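Local coordinates for protein DNA ligase (Archaeoglobus fulgidus, PDB 3GDE) that probably seals nicks in double-stranded DNA during replication, recombination and repair, consuming ATP and passing through a lysine-bound AMP intermediate, at residues G435-G440 with H444-F449; I174-I179 with E188-A193; K387-A392 with L419-I424; E221-V226 with G264-I269; E509-P514 with G519-F524. One frame throughout, in Å; residues are numbered along the deposited sequence.

Interaction 1. Residues G435-G440 with H444-F449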
# COMPACT_ATOMS: atom_id res chain seq x y z
N GLY A 435 7.49 2.79 20.43
CA GLY A 435 6.97 3.88 21.23
C GLY A 435 7.53 3.96 22.64
O GLY A 435 8.38 3.17 23.04
N GLU A 436 7.06 4.96 23.38
CA GLU A 436 7.42 5.16 24.77
C GLU A 436 6.18 5.56 25.54
O GLU A 436 5.38 6.38 25.08
CB GLU A 436 8.50 6.23 24.92
CG GLU A 436 9.90 5.80 24.46
CD GLU A 436 10.95 6.91 24.59
OE1 GLU A 436 10.68 8.07 24.17
OE2 GLU A 436 12.06 6.62 25.10
N TRP A 437 6.01 4.95 26.71
CA TRP A 437 4.97 5.35 27.64
C TRP A 437 5.29 6.71 28.22
O TRP A 437 6.47 7.03 28.47
CB TRP A 437 4.81 4.31 28.75
CG TRP A 437 4.21 3.04 28.25
CD1 TRP A 437 4.84 1.85 28.04
CD2 TRP A 437 2.84 2.84 27.86
NE1 TRP A 437 3.96 0.92 27.55
CE2 TRP A 437 2.72 1.50 27.43
CE3 TRP A 437 1.71 3.66 27.83
CZ2 TRP A 437 1.51 0.95 26.99
CZ3 TRP A 437 0.50 3.13 27.40
CH2 TRP A 437 0.41 1.78 26.98
N GLY A 438 4.26 7.53 28.40
CA GLY A 438 4.39 8.80 29.12
C GLY A 438 4.70 8.61 30.59
O GLY A 438 4.91 7.48 31.06
N GLU A 439 4.73 9.71 31.34
CA GLU A 439 5.21 9.70 32.73
C GLU A 439 4.25 10.46 33.65
O GLU A 439 3.49 11.32 33.19
CB GLU A 439 6.64 10.27 32.81
CG GLU A 439 6.77 11.80 32.62
CD GLU A 439 6.04 12.34 31.38
OE1 GLU A 439 6.24 11.79 30.27
OE2 GLU A 439 5.27 13.32 31.52
N GLY A 440 4.29 10.11 34.94
CA GLY A 440 3.43 10.75 35.95
C GLY A 440 1.95 10.55 35.66
O GLY A 440 1.44 9.43 35.75
N HIS A 444 -0.53 6.74 31.38
CA HIS A 444 -1.52 5.87 30.74
C HIS A 444 -1.59 6.05 29.21
O HIS A 444 -2.37 5.37 28.54
CB HIS A 444 -2.91 6.11 31.37
CG HIS A 444 -3.42 7.51 31.18
ND1 HIS A 444 -2.89 8.59 31.85
CD2 HIS A 444 -4.41 8.00 30.39
CE1 HIS A 444 -3.53 9.69 31.49
NE2 HIS A 444 -4.46 9.35 30.60
N TRP A 445 -0.77 6.96 28.68
CA TRP A 445 -0.68 7.18 27.25
C TRP A 445 0.73 6.93 26.72
O TRP A 445 1.72 7.20 27.40
CB TRP A 445 -1.04 8.62 26.88
CG TRP A 445 -2.46 9.02 27.11
CD1 TRP A 445 -3.56 8.23 26.98
CD2 TRP A 445 -2.93 10.33 27.47
NE1 TRP A 445 -4.69 8.96 27.27
CE2 TRP A 445 -4.33 10.25 27.56
CE3 TRP A 445 -2.30 11.55 27.73
CZ2 TRP A 445 -5.12 11.35 27.91
CZ3 TRP A 445 -3.08 12.65 28.08
CH2 TRP A 445 -4.48 12.54 28.16
N LEU A 446 0.80 6.43 25.48
CA LEU A 446 2.03 6.52 24.71
C LEU A 446 2.27 7.99 24.39
O LEU A 446 1.33 8.72 24.05
CB LEU A 446 1.91 5.70 23.43
CG LEU A 446 1.77 4.19 23.59
CD1 LEU A 446 1.23 3.59 22.31
CD2 LEU A 446 3.10 3.53 24.00
N SER A 447 3.52 8.44 24.51
CA SER A 447 3.84 9.86 24.32
C SER A 447 4.76 10.10 23.12
O SER A 447 4.77 11.19 22.55
CB SER A 447 4.49 10.43 25.58
OG SER A 447 5.77 9.86 25.81
N SER A 448 5.49 9.06 22.73
CA SER A 448 6.56 9.12 21.74
C SER A 448 6.50 7.89 20.82
O SER A 448 6.17 6.80 21.28
CB SER A 448 7.88 9.14 22.48
OG SER A 448 8.93 9.42 21.61
N PHE A 449 6.85 8.06 19.54
CA PHE A 449 6.66 7.01 18.51
C PHE A 449 7.87 6.85 17.59
O PHE A 449 8.37 7.82 17.04
CB PHE A 449 5.40 7.26 17.67
CG PHE A 449 4.16 7.47 18.49
CD1 PHE A 449 3.79 8.75 18.91
CD2 PHE A 449 3.37 6.39 18.87
CE1 PHE A 449 2.63 8.95 19.68
CE2 PHE A 449 2.21 6.58 19.64
CZ PHE A 449 1.84 7.85 20.05
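Trp437 meets Leu446 across a beta hairpin whose short strand axes run antiparallel at 156°. The indole can be followed outward from CB, whose bond leads away from the other strand. With chi1 at -70°, CG is anti to the carbonyl carbon, and the ring brings the end of the side chain back over residues 444-446. CD2 and CE2 lie against the CD2 methyl of Leu446, which sits 3.9 Å from the centroid of the six-membered ring and 10° off its normal, a CH-pi contact over the face. At the ring edge CE3 is 3.6 Å from Trp445 O, and CZ3 is 3.8 Å from His444 O. Beside this aromatic cover Glu436 stands across from two residues, Ser447 and Ser448, the one-residue register shift of a classic beta bulge. Ser447 N donates to Glu436 O at 2.8 Å in a nearly straight bond, Glu436 N donates to Ser448 O at 2.9 Å, and Gly438 N reaches Trp445 O at 2.7 Å. The hairpin belongs to the C-terminal OB-fold domain. Trp437 and Leu446 also touch Val495 of strand 494-497, while helix 473-483 packs Thr480 on Trp437 and Phe483 on Leu446.

Interaction 2. Residues I174-I179 with E188-A193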
# COMPACT_ATOMS: atom_id res chain seq x y z
N ILE A 174 12.58 -8.85 -4.33
CA ILE A 174 13.02 -10.24 -4.36
C ILE A 174 12.03 -11.11 -5.15
O ILE A 174 12.43 -11.89 -6.01
CB ILE A 174 13.28 -10.77 -2.95
CG1 ILE A 174 14.57 -10.15 -2.41
CG2 ILE A 174 13.34 -12.32 -2.95
CD1 ILE A 174 14.77 -10.33 -0.91
N MET A 175 10.74 -10.93 -4.89
CA MET A 175 9.70 -11.70 -5.59
C MET A 175 9.67 -11.50 -7.11
O MET A 175 9.54 -12.47 -7.85
CB MET A 175 8.33 -11.46 -4.98
CG MET A 175 8.14 -12.15 -3.65
SD MET A 175 8.46 -13.93 -3.71
CE MET A 175 7.22 -14.43 -4.92
N ARG A 176 9.78 -10.24 -7.56
CA ARG A 176 9.90 -9.90 -9.00
C ARG A 176 11.08 -10.66 -9.60
O ARG A 176 10.95 -11.31 -10.63
CB ARG A 176 10.06 -8.37 -9.21
CG ARG A 176 10.80 -7.97 -10.51
CD ARG A 176 11.31 -6.52 -10.56
NE ARG A 176 11.92 -6.08 -9.30
CZ ARG A 176 13.21 -5.82 -9.11
NH1 ARG A 176 14.09 -5.94 -10.10
NH2 ARG A 176 13.64 -5.43 -7.91
N ASP A 177 12.22 -10.59 -8.91
CA ASP A 177 13.46 -11.20 -9.37
C ASP A 177 13.40 -12.73 -9.37
O ASP A 177 13.98 -13.37 -10.25
CB ASP A 177 14.64 -10.73 -8.50
CG ASP A 177 15.02 -9.27 -8.74
OD1 ASP A 177 14.52 -8.65 -9.69
OD2 ASP A 177 15.85 -8.74 -7.97
N ALA A 178 12.71 -13.29 -8.38
CA ALA A 178 12.57 -14.74 -8.23
C ALA A 178 11.64 -15.32 -9.29
O ALA A 178 11.89 -16.40 -9.83
CB ALA A 178 12.08 -15.08 -6.84
N ILE A 179 10.57 -14.59 -9.60
CA ILE A 179 9.65 -14.97 -10.66
C ILE A 179 10.34 -14.89 -12.02
O ILE A 179 10.14 -15.77 -12.88
CB ILE A 179 8.37 -14.10 -10.65
CG1 ILE A 179 7.48 -14.49 -9.46
CG2 ILE A 179 7.59 -14.25 -11.98
CD1 ILE A 179 6.47 -13.42 -9.06
N GLU A 188 12.53 -6.83 -15.68
CA GLU A 188 11.85 -5.60 -16.09
C GLU A 188 10.50 -5.83 -16.72
O GLU A 188 9.60 -5.01 -16.55
CB GLU A 188 12.71 -4.79 -17.06
CG GLU A 188 13.44 -3.66 -16.40
CD GLU A 188 14.93 -3.91 -16.28
OE1 GLU A 188 15.32 -4.86 -15.54
OE2 GLU A 188 15.71 -3.15 -16.91
N THR A 189 10.35 -6.92 -17.45
CA THR A 189 9.05 -7.25 -18.01
C THR A 189 8.12 -7.94 -17.00
O THR A 189 6.91 -7.87 -17.16
CB THR A 189 9.13 -7.92 -19.42
OG1 THR A 189 8.28 -9.07 -19.52
CG2 THR A 189 10.54 -8.29 -19.74
N VAL A 190 8.67 -8.55 -15.95
CA VAL A 190 7.85 -9.05 -14.82
C VAL A 190 7.31 -7.83 -14.07
O VAL A 190 6.10 -7.73 -13.79
CB VAL A 190 8.66 -9.97 -13.84
CG1 VAL A 190 7.89 -10.21 -12.53
CG2 VAL A 190 9.00 -11.31 -14.51
N GLU A 191 8.22 -6.92 -13.75
CA GLU A 191 7.91 -5.62 -13.19
C GLU A 191 6.82 -4.90 -13.97
O GLU A 191 5.81 -4.50 -13.39
CB GLU A 191 9.17 -4.75 -13.19
CG GLU A 191 8.92 -3.32 -12.81
CD GLU A 191 9.33 -3.05 -11.41
OE1 GLU A 191 10.43 -2.47 -11.22
OE2 GLU A 191 8.57 -3.43 -10.48
N ARG A 192 7.03 -4.73 -15.28
CA ARG A 192 6.06 -4.03 -16.15
C ARG A 192 4.67 -4.64 -16.11
O ARG A 192 3.68 -3.92 -16.06
CB ARG A 192 6.57 -3.96 -17.59
CG ARG A 192 7.27 -2.68 -17.93
CD ARG A 192 7.66 -2.63 -19.41
NE ARG A 192 9.02 -3.12 -19.62
CZ ARG A 192 9.33 -4.21 -20.33
NH1 ARG A 192 8.38 -4.92 -20.92
NH2 ARG A 192 10.61 -4.57 -20.45
N ALA A 193 4.60 -5.97 -16.15
CA ALA A 193 3.34 -6.71 -16.07
C ALA A 193 2.63 -6.54 -14.71
O ALA A 193 1.40 -6.47 -14.64
CB ALA A 193 3.59 -8.19 -16.35
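Arg176 and Val190 bring helices 172-182 and 187-197 together, their short segment axes 8.9 Å apart at closest and inclined at 120°, with Arg176 CA 6.2 Å from Val190 CA. Val190 does most of the touching from its own helix. Its CG1, anti to the backbone N at chi1 167°, is directed at the turn of the partner helix, 3.8 Å from Arg176 O and 4.2 Å from Arg176 CG. The same methyl meets Ile179 CG2 at 4.1 Å, and Val190 CG2 lies equally near that Ile179 branch, so both valine methyls bear on one methyl of the isoleucine. The two helices are consecutive, joined by a short connection within the all-helical N-terminal part of the ligase, the DNA-binding domain. Leu200 and Leu215 of helix 200-216 extend the apolar side of the contact, touching Ile179 and Val190 respectively. On the other side, Arg176 crosses Glu191 through carbon: its CD is 3.8 Å from Glu191 CB. The charged ends come close without pairing, NE of Arg176 being 4.4 Å from Glu191 OE1, an oxygen well out of the guanidinium plane. Arg176 bends at chi3 and instead places NH1 2.8 Å from OD1 of its neighbour Asp177; that oxygen too is out of plane, which leaves a salt bridge of charges alone with no N-H directed at it.

Interaction 3. Residues K387-A392 with L419-I424. With PO4 (phosphate ion), chain C; PO4 (phosphate ion), chain B.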
# COMPACT_ATOMS: atom_id res chain seq x y z
N LYS A 387 3.80 32.32 -13.61
CA LYS A 387 2.46 32.91 -13.57
C LYS A 387 1.40 31.87 -13.21
O LYS A 387 0.46 32.16 -12.48
CB LYS A 387 2.13 33.57 -14.91
CG LYS A 387 0.86 34.41 -14.91
CD LYS A 387 0.89 35.49 -16.00
CE LYS A 387 0.28 34.99 -17.31
NZ LYS A 387 -1.21 34.87 -17.24
N MET A 388 1.56 30.66 -13.75
CA MET A 388 0.65 29.55 -13.45
C MET A 388 0.84 29.09 -12.01
O MET A 388 -0.13 28.90 -11.29
CB MET A 388 0.89 28.38 -14.41
CG MET A 388 -0.37 27.59 -14.67
SD MET A 388 -0.10 26.04 -15.53
CE MET A 388 -1.72 25.81 -16.25
N TYR A 389 2.10 28.94 -11.62
CA TYR A 389 2.52 28.66 -10.24
C TYR A 389 1.87 29.63 -9.24
O TYR A 389 1.19 29.21 -8.30
CB TYR A 389 4.05 28.70 -10.18
CG TYR A 389 4.71 28.39 -8.86
CD1 TYR A 389 4.81 27.07 -8.39
CD2 TYR A 389 5.28 29.40 -8.09
CE1 TYR A 389 5.45 26.79 -7.18
CE2 TYR A 389 5.91 29.13 -6.88
CZ TYR A 389 5.99 27.83 -6.43
OH TYR A 389 6.63 27.59 -5.24
N ASP A 390 2.07 30.93 -9.47
CA ASP A 390 1.43 31.96 -8.66
C ASP A 390 -0.09 31.81 -8.61
O ASP A 390 -0.68 31.88 -7.53
CB ASP A 390 1.82 33.36 -9.17
CG ASP A 390 3.27 33.71 -8.87
OD1 ASP A 390 3.99 32.90 -8.24
OD2 ASP A 390 3.69 34.82 -9.26
N GLU A 391 -0.71 31.60 -9.77
CA GLU A 391 -2.16 31.42 -9.87
C GLU A 391 -2.65 30.20 -9.09
O GLU A 391 -3.67 30.27 -8.39
CB GLU A 391 -2.62 31.34 -11.33
CG GLU A 391 -2.79 32.71 -12.02
CD GLU A 391 -3.43 32.61 -13.41
OE1 GLU A 391 -2.88 33.23 -14.35
OE2 GLU A 391 -4.46 31.90 -13.56
N ALA A 392 -1.92 29.09 -9.21
CA ALA A 392 -2.25 27.85 -8.53
C ALA A 392 -2.23 28.03 -7.01
O ALA A 392 -3.17 27.65 -6.31
CB ALA A 392 -1.30 26.73 -8.96
N LEU A 419 7.74 16.38 -13.03
CA LEU A 419 8.33 17.00 -11.85
C LEU A 419 7.28 17.83 -11.11
O LEU A 419 6.51 18.57 -11.74
CB LEU A 419 9.54 17.87 -12.23
CG LEU A 419 10.71 17.21 -12.98
CD1 LEU A 419 11.55 18.29 -13.64
CD2 LEU A 419 11.58 16.33 -12.07
N LYS A 420 7.23 17.69 -9.79
CA LYS A 420 6.40 18.57 -8.98
C LYS A 420 7.24 19.71 -8.43
O LYS A 420 8.32 19.50 -7.88
CB LYS A 420 5.63 17.84 -7.86
CG LYS A 420 6.21 16.52 -7.37
CD LYS A 420 5.37 15.90 -6.24
CE LYS A 420 5.40 14.37 -6.34
NZ LYS A 420 5.09 13.66 -5.08
N VAL A 421 6.75 20.93 -8.60
CA VAL A 421 7.34 22.09 -7.94
C VAL A 421 6.27 22.78 -7.11
O VAL A 421 5.29 23.31 -7.63
CB VAL A 421 8.06 23.06 -8.93
CG1 VAL A 421 7.26 23.24 -10.17
CG2 VAL A 421 8.35 24.40 -8.26
N LYS A 422 6.44 22.71 -5.80
CA LYS A 422 5.50 23.34 -4.90
C LYS A 422 6.21 24.20 -3.89
O LYS A 422 7.40 24.02 -3.63
CB LYS A 422 4.58 22.31 -4.23
CG LYS A 422 5.21 21.02 -3.81
CD LYS A 422 4.14 19.95 -3.79
CE LYS A 422 4.43 18.88 -2.79
NZ LYS A 422 3.63 18.97 -1.55
N ALA A 423 5.46 25.14 -3.34
CA ALA A 423 5.97 26.06 -2.34
C ALA A 423 6.31 25.33 -1.03
O ALA A 423 7.37 25.54 -0.46
CB ALA A 423 4.97 27.17 -2.10
N ILE A 424 5.41 24.46 -0.58
CA ILE A 424 5.62 23.73 0.67
C ILE A 424 6.54 22.51 0.52
O ILE A 424 6.70 21.96 -0.58
CB ILE A 424 4.28 23.30 1.30
CG1 ILE A 424 3.59 22.22 0.45
CG2 ILE A 424 3.40 24.52 1.52
CD1 ILE A 424 2.37 21.58 1.10
P PO4 C . 2.82 15.05 -2.61
O1 PO4 C . 1.68 16.05 -2.63
O2 PO4 C . 4.11 15.64 -3.10
O3 PO4 C . 2.98 14.54 -1.20
O4 PO4 C . 2.47 13.91 -3.53
P PO4 B . 3.44 10.69 -4.39
O1 PO4 B . 2.01 10.46 -4.85
O2 PO4 B . 4.19 11.31 -5.53
O3 PO4 B . 3.47 11.64 -3.21
O4 PO4 B . 4.04 9.37 -4.01
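Tyr389 reaches strand 419-422 because its CG is anti to the backbone N, chi1 -178°, which carries the ring straight off helix 382-394 onto Val421 and Ala423; Val421 CG2, likewise anti to its own N, comes out to meet it. The ring arrives edge first. CE1 is 3.5 Å from Val421 O, an oxygen lying in the ring plane, and 3.9 Å from Val421 CG2. Farther out, the hydroxyl passes Ala423, with OH 3.6 Å from CB; Ala423 N is also near, but the angle is too poor for a hydrogen bond. Between these two segments the contact is van der Waals, with no hydrogen bond, and Val400 of the adjacent strand 399-403 touches both Tyr389 and Val421. Lys420 and Lys422 extend from the opposite side of the strand into the nucleotide site of the adenylation domain. Lys420 NZ gives hydrogen bonds to two phosphate ions, probably from the crystallisation liquor: 2.6 Å to O2 of the chain B ion, and 3.0 Å to O2 and 3.1 Å to O4 of the chain C ion. Lys252, the predicted adenylated lysine, and Arg414 also bond phosphate here. Lys420, Lys252 and Arg414, drawn from different strands, gather round the anions, an arrangement consistent with a site that receives the phosphates of ATP, for which Lys420 is a predicted ligand.

Interaction 4. Residues E221-V226 with G264-I269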
# COMPACT_ATOMS: atom_id res chain seq x y z
N GLU A 221 -6.63 -3.65 -18.71
CA GLU A 221 -8.05 -3.88 -18.88
C GLU A 221 -8.85 -3.05 -17.89
O GLU A 221 -8.42 -2.84 -16.74
CB GLU A 221 -8.41 -5.38 -18.84
CG GLU A 221 -7.87 -6.17 -17.66
CD GLU A 221 -7.93 -7.69 -17.89
OE1 GLU A 221 -6.99 -8.25 -18.52
OE2 GLU A 221 -8.90 -8.33 -17.42
N ILE A 222 -10.00 -2.55 -18.34
CA ILE A 222 -10.84 -1.68 -17.53
C ILE A 222 -11.31 -2.38 -16.26
O ILE A 222 -11.72 -3.55 -16.28
CB ILE A 222 -12.05 -1.10 -18.32
CG1 ILE A 222 -11.56 -0.28 -19.51
CG2 ILE A 222 -12.90 -0.20 -17.41
CD1 ILE A 222 -12.68 0.36 -20.34
N HIS A 223 -11.21 -1.65 -15.15
CA HIS A 223 -11.56 -2.10 -13.80
C HIS A 223 -10.42 -2.87 -13.11
O HIS A 223 -10.54 -3.23 -11.94
CB HIS A 223 -12.92 -2.82 -13.76
CG HIS A 223 -14.05 -1.99 -14.30
ND1 HIS A 223 -14.75 -2.33 -15.44
CD2 HIS A 223 -14.58 -0.81 -13.88
CE1 HIS A 223 -15.66 -1.41 -15.69
NE2 HIS A 223 -15.59 -0.48 -14.76
N ILE A 224 -9.32 -3.09 -13.82
CA ILE A 224 -8.09 -3.55 -13.18
C ILE A 224 -7.10 -2.39 -13.10
O ILE A 224 -6.64 -1.88 -14.13
CB ILE A 224 -7.50 -4.83 -13.85
CG1 ILE A 224 -8.43 -6.02 -13.56
CG2 ILE A 224 -6.09 -5.12 -13.32
CD1 ILE A 224 -8.17 -7.23 -14.40
N PRO A 225 -6.77 -1.97 -11.86
CA PRO A 225 -5.99 -0.76 -11.65
C PRO A 225 -4.57 -0.90 -12.16
O PRO A 225 -3.97 -1.97 -12.06
CB PRO A 225 -5.99 -0.60 -10.13
CG PRO A 225 -6.17 -1.99 -9.62
CD PRO A 225 -7.10 -2.63 -10.59
N VAL A 226 -4.06 0.19 -12.70
CA VAL A 226 -2.67 0.27 -13.09
C VAL A 226 -1.92 1.22 -12.16
O VAL A 226 -2.46 2.24 -11.69
CB VAL A 226 -2.48 0.51 -14.63
CG1 VAL A 226 -3.83 0.59 -15.37
CG2 VAL A 226 -1.54 1.68 -14.96
N GLY A 264 -18.94 1.26 -20.64
CA GLY A 264 -19.63 2.23 -19.79
C GLY A 264 -20.96 1.71 -19.24
O GLY A 264 -22.03 2.17 -19.62
N SER A 265 -20.86 0.73 -18.34
CA SER A 265 -22.01 0.15 -17.66
C SER A 265 -21.81 0.31 -16.15
O SER A 265 -22.77 0.36 -15.39
CB SER A 265 -22.11 -1.34 -18.01
OG SER A 265 -21.65 -1.60 -19.34
N ARG A 266 -20.54 0.39 -15.74
CA ARG A 266 -20.17 0.64 -14.35
C ARG A 266 -18.86 1.43 -14.23
O ARG A 266 -18.03 1.44 -15.14
CB ARG A 266 -20.08 -0.67 -13.56
CG ARG A 266 -18.92 -1.56 -13.93
CD ARG A 266 -18.56 -2.49 -12.80
NE ARG A 266 -17.67 -3.56 -13.26
CZ ARG A 266 -16.69 -4.09 -12.54
NH1 ARG A 266 -16.44 -3.67 -11.31
NH2 ARG A 266 -15.94 -5.06 -13.07
N VAL A 267 -18.70 2.09 -13.09
CA VAL A 267 -17.52 2.87 -12.77
C VAL A 267 -16.80 2.19 -11.61
O VAL A 267 -17.45 1.73 -10.67
CB VAL A 267 -17.91 4.32 -12.34
CG1 VAL A 267 -16.70 5.13 -11.87
CG2 VAL A 267 -18.63 5.05 -13.47
N THR A 268 -15.48 2.10 -11.70
CA THR A 268 -14.63 1.88 -10.52
C THR A 268 -13.65 3.03 -10.35
O THR A 268 -13.13 3.57 -11.33
CB THR A 268 -13.84 0.55 -10.56
OG1 THR A 268 -13.19 0.42 -11.83
CG2 THR A 268 -14.74 -0.66 -10.29
N ILE A 269 -13.43 3.41 -9.10
CA ILE A 269 -12.47 4.46 -8.75
C ILE A 269 -11.45 3.90 -7.77
O ILE A 269 -11.81 3.34 -6.73
CB ILE A 269 -13.18 5.71 -8.15
CG1 ILE A 269 -14.28 6.23 -9.08
CG2 ILE A 269 -12.15 6.83 -7.83
CD1 ILE A 269 -15.15 7.32 -8.47
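Stacking comes first: the guanidinium of Arg266 lies flat on the imidazole of His223, their centres 3.9 Å apart and their planes 16° from parallel. The extended arginine chain follows the same face, with CG 3.6 Å from His223 NE2 and CD making a CH-pi contact 4.3 Å from the ring centroid. Ile222 CG2 covers the opposite face, so the imidazole is sandwiched. His223 occupies the third position of a type II beta turn from Glu221 to Ile224, with phi at +84°, and this turn, in the connection between helix 200-216 and strand 230-233, presents the ring to the residues leading into strand 268-271 of the adenylation domain. One hydrogen bond crosses the contact: His223 NE2 donates to Arg266 O at 3.1 Å, the oxygen lying in the ring plane but the donor standing well above the carbonyl plane. With alanine at His223, the Arg266 guanidinium is likely to lose the ring it lies on, and Arg266 O this donor. Thr268 lies at the ring edge, in a place that is doubtful in detail.

Interaction 5. Residues E509-P514 with G519-F524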
# COMPACT_ATOMS: atom_id res chain seq x y z
N GLU A 509 14.38 18.79 8.43
CA GLU A 509 15.52 18.30 7.68
C GLU A 509 15.69 16.79 7.81
O GLU A 509 15.35 16.21 8.84
CB GLU A 509 16.79 19.02 8.15
CG GLU A 509 17.98 18.86 7.21
CD GLU A 509 19.24 19.59 7.68
OE1 GLU A 509 19.45 19.75 8.91
OE2 GLU A 509 20.03 19.99 6.79
N ILE A 510 16.19 16.15 6.76
CA ILE A 510 16.72 14.79 6.85
C ILE A 510 18.25 14.91 6.93
O ILE A 510 18.87 15.52 6.06
CB ILE A 510 16.33 13.91 5.62
CG1 ILE A 510 14.80 13.81 5.48
CG2 ILE A 510 16.92 12.50 5.76
CD1 ILE A 510 14.33 13.46 4.07
N GLN A 511 18.84 14.37 8.00
CA GLN A 511 20.31 14.29 8.08
C GLN A 511 20.78 12.86 7.84
O GLN A 511 20.05 11.91 8.08
CB GLN A 511 20.84 14.73 9.45
CG GLN A 511 19.90 15.49 10.38
CD GLN A 511 20.38 15.44 11.85
OE1 GLN A 511 20.10 16.35 12.64
NE2 GLN A 511 21.10 14.37 12.21
N LYS A 512 22.02 12.72 7.36
CA LYS A 512 22.71 11.43 7.42
C LYS A 512 23.21 11.21 8.85
O LYS A 512 23.75 12.12 9.47
CB LYS A 512 23.87 11.36 6.44
CG LYS A 512 23.45 11.39 4.98
CD LYS A 512 24.42 10.64 4.08
CE LYS A 512 23.97 9.19 3.89
NZ LYS A 512 24.81 8.46 2.89
N SER A 513 23.01 10.00 9.36
CA SER A 513 23.28 9.69 10.76
C SER A 513 23.53 8.19 10.93
O SER A 513 22.87 7.37 10.28
CB SER A 513 22.09 10.11 11.65
OG SER A 513 22.35 9.88 13.03
N PRO A 514 24.50 7.83 11.79
CA PRO A 514 24.72 6.40 12.03
C PRO A 514 23.76 5.80 13.06
O PRO A 514 23.77 4.59 13.24
CB PRO A 514 26.16 6.37 12.55
CG PRO A 514 26.34 7.69 13.25
CD PRO A 514 25.44 8.68 12.54
N GLY A 519 20.44 4.86 7.96
CA GLY A 519 21.50 5.81 7.63
C GLY A 519 21.01 7.25 7.62
O GLY A 519 21.72 8.15 7.18
N TYR A 520 19.79 7.48 8.11
CA TYR A 520 19.15 8.80 8.07
C TYR A 520 18.37 9.08 9.35
O TYR A 520 17.88 8.16 10.00
CB TYR A 520 18.22 8.93 6.86
CG TYR A 520 18.94 8.82 5.54
CD1 TYR A 520 19.60 9.91 4.99
CD2 TYR A 520 18.98 7.61 4.85
CE1 TYR A 520 20.29 9.81 3.78
CE2 TYR A 520 19.67 7.49 3.65
CZ TYR A 520 20.32 8.60 3.12
OH TYR A 520 21.00 8.49 1.92
N ALA A 521 18.26 10.36 9.69
CA ALA A 521 17.48 10.78 10.85
C ALA A 521 16.68 12.03 10.50
O ALA A 521 17.18 12.94 9.84
CB ALA A 521 18.39 11.04 12.04
N LEU A 522 15.43 12.06 10.95
CA LEU A 522 14.61 13.25 10.80
C LEU A 522 14.94 14.27 11.89
O LEU A 522 15.01 13.93 13.08
CB LEU A 522 13.11 12.91 10.82
CG LEU A 522 12.56 11.92 9.79
CD1 LEU A 522 11.06 11.77 9.98
CD2 LEU A 522 12.88 12.35 8.36
N ARG A 523 15.18 15.51 11.46
CA ARG A 523 15.39 16.64 12.34
C ARG A 523 14.05 17.37 12.50
O ARG A 523 13.43 17.77 11.51
CB ARG A 523 16.47 17.55 11.75
CG ARG A 523 16.85 18.78 12.57
CD ARG A 523 18.00 18.52 13.56
NE ARG A 523 18.25 19.68 14.41
CZ ARG A 523 18.73 19.65 15.65
NH1 ARG A 523 19.03 18.49 16.24
NH2 ARG A 523 18.91 20.79 16.32
N PHE A 524 13.59 17.50 13.74
CA PHE A 524 12.29 18.09 14.09
C PHE A 524 11.08 17.46 13.40
O PHE A 524 10.28 18.16 12.77
CB PHE A 524 12.30 19.63 13.94
CG PHE A 524 13.44 20.29 14.66
CD1 PHE A 524 14.46 20.90 13.95
CD2 PHE A 524 13.51 20.27 16.04
CE1 PHE A 524 15.54 21.49 14.61
CE2 PHE A 524 14.58 20.86 16.71
CZ PHE A 524 15.59 21.47 15.99
O HOH W 1 20.41 7.16 11.18
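Gln511 and Ala521 form a hydrogen-bonded pair of a two-stranded antiparallel beta hairpin in the C-terminal OB-fold domain. Each satisfies the other: Gln511 N donates to Ala521 O, and Ala521 N returns a bond to Gln511 O, both at 2.9 Å. Toward the open end, Arg523 N reaches Glu509 O at 2.7 Å, whereas the reverse bond from Glu509 N to Arg523 O is weak at 3.4 Å. Toward the turn, Ser513 N donates to Gly519 O at 3.1 Å from above the carbonyl plane, 61° out of it. On the side bearing Ile510 and Lys512, Tyr520 lays CD1 3.8 Å from Ile510 CG2 and lines up beside the lysine chain; Tyr549 of helix 542-550 meets its ring. Exchanging Tyr520 for a serine would probably strip Ile510 CG2 and the Lys512 methylenes of this cover and open a gap beside Tyr549. A water lies 2.6 Å from Ser513 O and 3.0 Å from Tyr520 O, placed to donate to them, the second weakly, though it has more acceptors in reach than protons.

The five contacts sample all three domains. Interaction 3 alone reaches the nucleotide site: the side chain of Lys422 is about 4 Å from that of Lys252, the predicted AMP-carrying lysine. Interaction 4 reaches strands of the same adenylation domain, with nearest atoms about 15 Å from interaction 3. It also comes within about 7 Å of interaction 2 at the nearest atoms, and there the Glu191 side chain lies about 11 Å from that of Arg414, a predicted ATP-binding residue. Interactions 1 and 5 are both hairpins of the C-terminal region, about 9 Å apart at their nearest atoms. Interaction 5 approaches interaction 3 to about 12 Å at the nearest atoms, whereas the centres of interactions 1 and 4 are 45 Å apart.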